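PDB 5VXV: peroxisomal membrane protein PEX15 from Saccharomyces cerevisiae, which anchors the AAA-ATPase partners Pex1 and Pex6 to the peroxisome membrane, the piece here being a mostly helical, predicted cytoplasmic part of it. Local coordinates for residues 124-129 against 151-156; 183-188 against 194-199. All blocks are in the same frame, centred on the assembly; numbering follows the deposited sequence.

Contact 1: residues 124-129 against 151-156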
loop_
_atom_site.group_PDB
_atom_site.type_symbol
_atom_site.label_atom_id
_atom_site.label_comp_id
_atom_site.label_asym_id
_atom_site.label_seq_id
_atom_site.Cartn_x
_atom_site.Cartn_y
_atom_site.Cartn_z
ATOM N N SER A 124 11.461 -4.614 -4.013
ATOM C CA SER A 124 11.944 -4.198 -5.327
ATOM C C SER A 124 10.878 -3.419 -6.083
ATOM O O SER A 124 11.169 -2.379 -6.685
ATOM C CB SER A 124 12.385 -5.420 -6.133
ATOM O OG SER A 124 13.505 -6.045 -5.533
ATOM N N ILE A 125 9.637 -3.911 -6.070
ATOM C CA ILE A 125 8.552 -3.218 -6.760
ATOM C C ILE A 125 8.407 -1.799 -6.225
ATOM O O ILE A 125 8.288 -0.834 -6.990
ATOM C CB ILE A 125 7.241 -4.015 -6.623
ATOM C CG1 ILE A 125 7.296 -5.264 -7.507
ATOM C CG2 ILE A 125 6.029 -3.156 -6.991
ATOM C CD1 ILE A 125 6.204 -6.275 -7.226
HETATM N N MSE A 126 8.411 -1.650 -4.906
HETATM C CA MSE A 126 8.187 -0.348 -4.298
HETATM C C MSE A 126 9.371 0.598 -4.507
HETATM O O MSE A 126 9.175 1.771 -4.825
HETATM C CB MSE A 126 7.892 -0.503 -2.807
HETATM C CG MSE A 126 6.540 -1.140 -2.533
HETATM SE SE MSE A 126 6.049 -1.075 -0.651
HETATM C CE MSE A 126 5.665 0.827 -0.485
ATOM N N SER A 127 10.601 0.104 -4.341
ATOM C CA SER A 127 11.753 0.981 -4.525
ATOM C C SER A 127 11.908 1.381 -5.988
ATOM O O SER A 127 12.245 2.532 -6.288
ATOM C CB SER A 127 13.028 0.315 -3.999
ATOM O OG SER A 127 13.258 -0.938 -4.608
ATOM N N ASP A 128 11.656 0.453 -6.916
ATOM C CA ASP A 128 11.631 0.824 -8.327
ATOM C C ASP A 128 10.592 1.908 -8.585
ATOM O O ASP A 128 10.848 2.862 -9.330
ATOM C CB ASP A 128 11.341 -0.395 -9.204
ATOM C CG ASP A 128 12.542 -1.312 -9.361
ATOM O OD1 ASP A 128 13.684 -0.881 -9.087
ATOM O OD2 ASP A 128 12.338 -2.471 -9.782
ATOM N N PHE A 129 9.407 1.781 -7.982
ATOM C CA PHE A 129 8.372 2.776 -8.229
ATOM C C PHE A 129 8.739 4.122 -7.620
ATOM O O PHE A 129 8.449 5.171 -8.206
ATOM C CB PHE A 129 7.022 2.331 -7.679
ATOM C CG PHE A 129 5.997 3.413 -7.749
ATOM C CD1 PHE A 129 5.403 3.729 -8.958
ATOM C CD2 PHE A 129 5.680 4.164 -6.633
ATOM C CE1 PHE A 129 4.490 4.748 -9.045
ATOM C CE2 PHE A 129 4.763 5.187 -6.716
ATOM C CZ PHE A 129 4.171 5.481 -7.924
ATOM N N GLU A 151 6.845 5.919 4.290
ATOM C CA GLU A 151 6.578 5.367 5.611
ATOM C C GLU A 151 5.932 3.987 5.523
ATOM O O GLU A 151 6.141 3.155 6.411
ATOM C CB GLU A 151 5.733 6.354 6.419
ATOM C CG GLU A 151 6.539 7.599 6.796
ATOM C CD GLU A 151 5.863 8.480 7.824
ATOM O OE1 GLU A 151 4.704 8.194 8.192
ATOM O OE2 GLU A 151 6.500 9.464 8.264
ATOM N N ILE A 152 5.181 3.701 4.454
ATOM C CA ILE A 152 4.748 2.324 4.217
ATOM C C ILE A 152 5.963 1.423 4.036
ATOM O O ILE A 152 6.073 0.360 4.654
ATOM C CB ILE A 152 3.814 2.244 2.996
ATOM C CG1 ILE A 152 2.486 2.946 3.277
ATOM C CG2 ILE A 152 3.551 0.781 2.617
ATOM C CD1 ILE A 152 1.634 3.156 2.036
ATOM N N PHE A 153 6.891 1.839 3.174
ATOM C CA PHE A 153 8.079 1.037 2.914
ATOM C C PHE A 153 8.829 0.738 4.206
ATOM O O PHE A 153 9.192 -0.412 4.475
ATOM C CB PHE A 153 8.981 1.764 1.914
ATOM C CG PHE A 153 10.190 0.974 1.495
ATOM C CD1 PHE A 153 11.367 1.053 2.217
ATOM C CD2 PHE A 153 10.149 0.161 0.374
ATOM C CE1 PHE A 153 12.481 0.331 1.836
ATOM C CE2 PHE A 153 11.262 -0.564 -0.012
ATOM C CZ PHE A 153 12.427 -0.479 0.721
ATOM N N ILE A 154 9.057 1.762 5.030
ATOM C CA ILE A 154 9.863 1.578 6.233
ATOM C C ILE A 154 9.076 0.828 7.305
ATOM O O ILE A 154 9.538 -0.188 7.836
ATOM C CB ILE A 154 10.371 2.937 6.749
ATOM C CG1 ILE A 154 11.338 3.546 5.730
ATOM C CG2 ILE A 154 11.054 2.776 8.107
ATOM C CD1 ILE A 154 11.823 4.943 6.070
ATOM N N PHE A 155 7.880 1.316 7.644
ATOM C CA PHE A 155 7.195 0.799 8.825
ATOM C C PHE A 155 6.432 -0.491 8.536
ATOM O O PHE A 155 6.354 -1.370 9.400
ATOM C CB PHE A 155 6.246 1.858 9.390
ATOM C CG PHE A 155 6.947 3.083 9.910
ATOM C CD1 PHE A 155 7.996 2.969 10.805
ATOM C CD2 PHE A 155 6.562 4.346 9.496
ATOM C CE1 PHE A 155 8.648 4.091 11.281
ATOM C CE2 PHE A 155 7.209 5.470 9.966
ATOM C CZ PHE A 155 8.255 5.345 10.858
ATOM N N GLN A 156 5.848 -0.626 7.347
ATOM C CA GLN A 156 5.077 -1.827 7.053
ATOM C C GLN A 156 5.915 -2.935 6.429
ATOM O O GLN A 156 5.650 -4.115 6.688
ATOM C CB GLN A 156 3.900 -1.490 6.134
ATOM C CG GLN A 156 2.931 -0.481 6.733
ATOM C CD GLN A 156 1.507 -0.662 6.237
ATOM O OE1 GLN A 156 1.103 -1.759 5.850
ATOM N NE2 GLN A 156 0.734 0.418 6.256
#

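Contact 2: residues 183-188 against 194-199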
loop_
_atom_site.group_PDB
_atom_site.type_symbol
_atom_site.label_atom_id
_atom_site.label_comp_id
_atom_site.label_asym_id
_atom_site.label_seq_id
_atom_site.Cartn_x
_atom_site.Cartn_y
_atom_site.Cartn_z
ATOM N N PRO A 183 18.078 13.879 -1.571
ATOM C CA PRO A 183 17.954 15.233 -2.141
ATOM C C PRO A 183 16.515 15.656 -2.390
ATOM O O PRO A 183 16.140 16.789 -2.061
ATOM C CB PRO A 183 18.756 15.131 -3.445
ATOM C CG PRO A 183 19.728 14.038 -3.213
ATOM C CD PRO A 183 19.053 13.055 -2.308
ATOM N N THR A 184 15.698 14.777 -2.977
ATOM C CA THR A 184 14.291 15.099 -3.194
ATOM C C THR A 184 13.580 15.357 -1.872
ATOM O O THR A 184 12.917 16.386 -1.700
ATOM C CB THR A 184 13.603 13.962 -3.961
ATOM O OG1 THR A 184 14.076 13.938 -5.313
ATOM C CG2 THR A 184 12.082 14.131 -3.968
ATOM N N LEU A 185 13.708 14.429 -0.922
ATOM C CA LEU A 185 12.928 14.519 0.308
ATOM C C LEU A 185 13.383 15.673 1.195
ATOM O O LEU A 185 12.574 16.217 1.956
ATOM C CB LEU A 185 13.002 13.194 1.070
ATOM C CG LEU A 185 12.475 11.956 0.337
ATOM C CD1 LEU A 185 12.488 10.748 1.259
ATOM C CD2 LEU A 185 11.070 12.177 -0.217
ATOM N N LYS A 186 14.660 16.060 1.120
ATOM C CA LYS A 186 15.133 17.210 1.883
ATOM C C LYS A 186 14.687 18.537 1.286
ATOM O O LYS A 186 14.641 19.539 2.007
ATOM C CB LYS A 186 16.663 17.209 1.977
ATOM C CG LYS A 186 17.241 16.134 2.881
ATOM C CD LYS A 186 18.744 16.326 3.077
ATOM C CE LYS A 186 19.051 17.485 4.019
ATOM N NZ LYS A 186 20.505 17.594 4.323
ATOM N N GLY A 187 14.368 18.571 -0.006
ATOM C CA GLY A 187 13.994 19.789 -0.687
ATOM C C GLY A 187 12.509 20.037 -0.789
ATOM O O GLY A 187 12.106 21.073 -1.327
ATOM N N LEU A 188 11.683 19.119 -0.294
ATOM C CA LEU A 188 10.234 19.253 -0.304
ATOM C C LEU A 188 9.741 19.376 1.130
ATOM O O LEU A 188 10.220 18.668 2.021
ATOM C CB LEU A 188 9.582 18.052 -0.988
ATOM C CG LEU A 188 9.979 17.842 -2.448
ATOM C CD1 LEU A 188 9.558 16.460 -2.911
ATOM C CD2 LEU A 188 9.366 18.917 -3.329
ATOM N N VAL A 194 10.258 22.073 7.846
ATOM C CA VAL A 194 10.019 20.646 8.061
ATOM C C VAL A 194 9.917 19.989 6.689
ATOM O O VAL A 194 8.866 20.050 6.037
ATOM C CB VAL A 194 8.762 20.377 8.896
ATOM C CG1 VAL A 194 8.568 18.875 9.098
ATOM C CG2 VAL A 194 8.859 21.080 10.243
ATOM N N SER A 195 10.998 19.346 6.254
ATOM C CA SER A 195 11.025 18.632 4.988
ATOM C C SER A 195 10.427 17.236 5.154
ATOM O O SER A 195 10.188 16.763 6.270
ATOM C CB SER A 195 12.458 18.528 4.467
ATOM O OG SER A 195 13.219 17.603 5.236
ATOM N N ILE A 196 10.189 16.562 4.024
ATOM C CA ILE A 196 9.727 15.177 4.096
ATOM C C ILE A 196 10.750 14.328 4.837
ATOM O O ILE A 196 10.394 13.469 5.653
ATOM C CB ILE A 196 9.442 14.603 2.695
ATOM C CG1 ILE A 196 8.377 15.430 1.968
ATOM C CG2 ILE A 196 8.978 13.148 2.818
ATOM C CD1 ILE A 196 8.067 14.934 0.554
ATOM N N GLU A 197 12.038 14.548 4.565
ATOM C CA GLU A 197 13.071 13.803 5.274
ATOM C C GLU A 197 12.988 14.052 6.773
ATOM O O GLU A 197 13.046 13.109 7.571
ATOM C CB GLU A 197 14.457 14.175 4.747
ATOM C CG GLU A 197 15.581 13.473 5.499
ATOM C CD GLU A 197 16.901 13.513 4.761
ATOM O OE1 GLU A 197 17.836 14.186 5.245
ATOM O OE2 GLU A 197 17.003 12.873 3.694
ATOM N N ASP A 198 12.859 15.321 7.174
ATOM C CA ASP A 198 12.704 15.642 8.590
ATOM C C ASP A 198 11.538 14.869 9.195
ATOM O O ASP A 198 11.661 14.269 10.269
ATOM C CB ASP A 198 12.488 17.146 8.776
ATOM C CG ASP A 198 13.666 17.979 8.303
ATOM O OD1 ASP A 198 14.807 17.467 8.297
ATOM O OD2 ASP A 198 13.446 19.159 7.944
ATOM N N ALA A 199 10.396 14.869 8.507
ATOM C CA ALA A 199 9.201 14.233 9.050
ATOM C C ALA A 199 9.379 12.726 9.177
ATOM O O ALA A 199 8.968 12.132 10.181
ATOM C CB ALA A 199 7.996 14.557 8.169
HETATM O O HOH W 1 20.439 14.462 5.253
#

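Contact 1: residues 124-129 against 151-156
The selenomethionine side chain of M126 reaches from helix 112-136 across to helix 143-161 and overlaps both I152 and F153. Its base and its tip do different work. CB of M126 lies at the edge of the F153 ring, close to the ring plane and 4.0 Å from CD2. The terminal methyl, CE of M126, goes further and rests 3.8 Å from the CG2 branch of I152, with the backbone N of F153 at a similar range. A bend at the last torsion (chi3 72°) turns this methyl off the line of the chain, and the M126 and I152 side chains cross at roughly a right angle. On the other helix, CG of F153 stands anti to the backbone N (chi1 -176°), which carries the ring toward 124-129 and brings CE2 of F153 within 4.4 Å of CB of S127. The hydroxyl of S127 is turned to its own helix, where OG bonds the backbone oxygen of E123. The short axes run antiparallel at 151° and come no closer than 11.0 Å, a spacing that these long side chains bridge with a modest 185 Å² of buried surface. The contact is largely buried, and M126 meets I152 and F153 through apolar atoms. M126 also touches L149 and V157 of helix 143-161, I152 packs on N95 and I102 of helix 91-108, and another side of 151-156 faces helix 196-217.

Contact 2: residues 183-188 against 194-199
E197 leaves its helix with CB 4.1 Å from CB of L185, and CG, anti to the backbone N (chi1 177°), carries the extended chain obliquely across that of K186. Its carboxylate then meets the lysine's aliphatic part: OE1 of E197 lies 3.1 Å from CG of K186 and nearly as close to CD. The ammonium is less close, NZ of K186 standing 4.4 Å from OE1 of E197; a water donates to OE1 of E197 at 2.6 Å and accepts a weak bond from NZ of K186. OE2 of E197 is hydrogen-bonded to OH of Y171 and OG of S182. With an alanine here, those two hydroxyls would probably lose their shared acceptor, and K186 the group lying across it. The helix starts in a capping box: S195 OG accepts from D198 N, and S195 N donates to D198 OD2 from above the carboxylate plane. Residues 183-188 supply two backbone acceptors to this same first turn. N of I196 donates a hydrogen bond to O of L188 (2.9 Å), and N of E197 another to O of L185, from well above its carbonyl plane (64°). The I196 side chain crosses L185 at about a right angle, CG2 against CD2, but lies side by side with L188, pointing the same way, its CD1 3.8 Å from CB of L188.

How the contacts relate
The two contacts follow one another along the chain, contact 1 closing before contact 2 opens, and their centres lie about 17 Å apart. Contact 1 sits about 9 Å from the centre of the chain, contact 2 about 21 Å, so the first is an inner helix pairing and the second joins helix 181-187 to the start of helix 196-217 nearer the periphery. Helix 143-161 connects them: it supplies 151-156 to contact 1, while its L146, V143 and Q147 touch L185, I196 and A199 of contact 2. The segments also pack directly, E151 OE2 approaching A199 O at 4.1 Å. OG of S203 hydrogen-bonds both these oxygens, tying the two contacts together within the probably cytoplasmic helical domain.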